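Local coordinates for NLP/P60 (Enterococcus faecium, PDB 6B8C), which probably cleaves peptide bonds in peptidoglycan as a secreted NlpC/P60-family endopeptidase, releasing muropeptides that enhance host immunity, at residues G57-V62 with V107-G112. Numbering follows the deposited sequence.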
loop_
_atom_site.group_PDB
_atom_site.type_symbol
_atom_site.label_atom_id
_atom_site.label_comp_id
_atom_site.label_asym_id
_atom_site.label_seq_id
_atom_site.Cartn_x
_atom_site.Cartn_y
_atom_site.Cartn_z
ATOM N N GLY A 57 -6.449 -0.050 -4.748
ATOM C CA GLY A 57 -6.642 -1.298 -5.470
ATOM C C GLY A 57 -5.395 -2.157 -5.478
ATOM O O GLY A 57 -5.470 -3.380 -5.350
ATOM N N PHE A 58 -4.229 -1.522 -5.586
ATOM C CA PHE A 58 -2.966 -2.253 -5.593
ATOM C C PHE A 58 -2.731 -2.976 -4.267
ATOM O O PHE A 58 -2.448 -4.183 -4.243
ATOM C CB PHE A 58 -1.833 -1.275 -5.906
ATOM C CG PHE A 58 -0.470 -1.851 -5.727
ATOM C CD1 PHE A 58 -0.067 -2.943 -6.468
ATOM C CD2 PHE A 58 0.417 -1.293 -4.821
ATOM C CE1 PHE A 58 1.196 -3.476 -6.306
ATOM C CE2 PHE A 58 1.681 -1.823 -4.652
ATOM C CZ PHE A 58 2.071 -2.915 -5.394
ATOM N N THR A 59 -2.852 -2.253 -3.150
ATOM C CA THR A 59 -2.639 -2.867 -1.840
ATOM C C THR A 59 -3.676 -3.947 -1.558
ATOM O O THR A 59 -3.345 -5.017 -1.020
ATOM C CB THR A 59 -2.667 -1.797 -0.746
ATOM O OG1 THR A 59 -3.962 -1.186 -0.703
ATOM C CG2 THR A 59 -1.623 -0.724 -1.022
ATOM N N ARG A 60 -4.942 -3.688 -1.910
ATOM C CA ARG A 60 -5.973 -4.703 -1.735
ATOM C C ARG A 60 -5.654 -5.954 -2.539
ATOM O O ARG A 60 -5.822 -7.074 -2.046
ATOM C CB ARG A 60 -7.338 -4.148 -2.138
ATOM C CG ARG A 60 -8.459 -5.162 -2.004
ATOM C CD ARG A 60 -9.828 -4.533 -2.189
ATOM N NE ARG A 60 -10.296 -4.604 -3.569
ATOM C CZ ARG A 60 -10.925 -5.652 -4.089
ATOM N NH1 ARG A 60 -11.316 -5.633 -5.356
ATOM N NH2 ARG A 60 -11.160 -6.726 -3.343
ATOM N N TYR A 61 -5.185 -5.785 -3.777
ATOM C CA TYR A 61 -4.880 -6.934 -4.619
ATOM C C TYR A 61 -3.720 -7.740 -4.054
ATOM O O TYR A 61 -3.758 -8.976 -4.051
ATOM C CB TYR A 61 -4.570 -6.464 -6.041
ATOM C CG TYR A 61 -4.546 -7.583 -7.055
ATOM C CD1 TYR A 61 -3.346 -8.154 -7.462
ATOM C CD2 TYR A 61 -5.728 -8.078 -7.594
ATOM C CE1 TYR A 61 -3.325 -9.183 -8.386
ATOM C CE2 TYR A 61 -5.717 -9.108 -8.514
ATOM C CZ TYR A 61 -4.514 -9.657 -8.907
ATOM O OH TYR A 61 -4.502 -10.681 -9.828
ATOM N N VAL A 62 -2.678 -7.057 -3.576
ATOM C CA VAL A 62 -1.540 -7.761 -2.987
ATOM C C VAL A 62 -1.992 -8.587 -1.786
ATOM O O VAL A 62 -1.676 -9.783 -1.670
ATOM C CB VAL A 62 -0.431 -6.763 -2.607
ATOM C CG1 VAL A 62 0.681 -7.463 -1.849
ATOM C CG2 VAL A 62 0.122 -6.100 -3.861
ATOM N N VAL A 107 -2.252 5.339 0.221
ATOM C CA VAL A 107 -1.760 4.171 0.935
ATOM C C VAL A 107 -0.641 3.537 0.119
ATOM O O VAL A 107 -0.602 3.643 -1.109
ATOM C CB VAL A 107 -2.895 3.154 1.207
ATOM C CG1 VAL A 107 -3.344 2.499 -0.089
ATOM C CG2 VAL A 107 -2.460 2.109 2.220
ATOM N N ALA A 108 0.286 2.893 0.819
ATOM C CA ALA A 108 1.367 2.155 0.178
ATOM C C ALA A 108 1.731 0.965 1.056
ATOM O O ALA A 108 1.288 0.857 2.199
ATOM C CB ALA A 108 2.590 3.043 -0.077
ATOM N N ILE A 109 2.541 0.062 0.506
ATOM C CA ILE A 109 3.040 -1.094 1.244
ATOM C C ILE A 109 4.461 -0.803 1.705
ATOM O O ILE A 109 5.335 -0.480 0.890
ATOM C CB ILE A 109 2.987 -2.376 0.394
ATOM C CG1 ILE A 109 1.536 -2.820 0.184
ATOM C CG2 ILE A 109 3.783 -3.489 1.063
ATOM C CD1 ILE A 109 1.376 -3.911 -0.843
ATOM N N ALA A 110 4.691 -0.920 3.008
ATOM C CA ALA A 110 6.007 -0.645 3.563
ATOM C C ALA A 110 7.012 -1.698 3.121
ATOM O O ALA A 110 6.720 -2.898 3.108
ATOM C CB ALA A 110 5.941 -0.595 5.090
ATOM N N LEU A 111 8.205 -1.239 2.752
ATOM C CA LEU A 111 9.321 -2.119 2.445
ATOM C C LEU A 111 10.351 -2.182 3.563
ATOM O O LEU A 111 11.301 -2.965 3.462
ATOM C CB LEU A 111 10.014 -1.669 1.155
ATOM C CG LEU A 111 9.169 -1.674 -0.116
ATOM C CD1 LEU A 111 10.014 -1.215 -1.283
ATOM C CD2 LEU A 111 8.594 -3.054 -0.378
ATOM N N GLY A 112 10.192 -1.381 4.613
ATOM C CA GLY A 112 11.212 -1.272 5.634
ATOM C C GLY A 112 12.303 -0.308 5.216
ATOM O O GLY A 112 12.602 -0.179 4.024
#
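T59, V62 and F58 meet V107 and I109 in an apolar helix-on-sheet contact. It lies in the buried core, close to the centre of the chain. Helix 55-67 packs on strand 106-112, an inner strand of the six-stranded antiparallel sheet. The two short axes come within 8.2 Å at an angle of 46°. T59 and I109 have the nearest CA atoms across the two segments, 6.7 Å apart.

T59 touches both V107 and I109. Its methyl CG2 lies 3.8 Å from V107 CG1, tip to tip. The same methyl is 4.0 Å from CG1 of I109, but here the two side chains run alongside, pointing opposite ways. A chi1 of 63° places the T59 hydroxyl over the backbone, flanked by N and C, and CG2 is the branch that meets both strand residues.

One turn further along the helix, V62 meets I109 head-on. The I109 methyl CD1 is 3.8 Å from V62 CG1 and 3.9 Å from V62 CG2, so it rests against both methyls of the valine. CD1 of I109 is anti to CA (chi2 169°), which carries this methyl out toward V62. The F58 ring adds a looser, oblique contact, with CE2 4.4 Å from I109 CD1. I31 of helix 28-36 touches both V62 and I109 and helps enclose this cluster.

In NlpC/P60 peptidases the catalytic cysteine typically begins such a helix and the histidine lies on the sheet. The contact joins these two elements of the fold. It rests on aliphatic carbons, with a looser contribution from the F58 ring. T59 contributes mainly its methyl, while its hydroxyl bonds to S56 O and Q78 OE1. With no hydrogen bond across, helix and strand are held here by shape fit and, probably, exclusion of water.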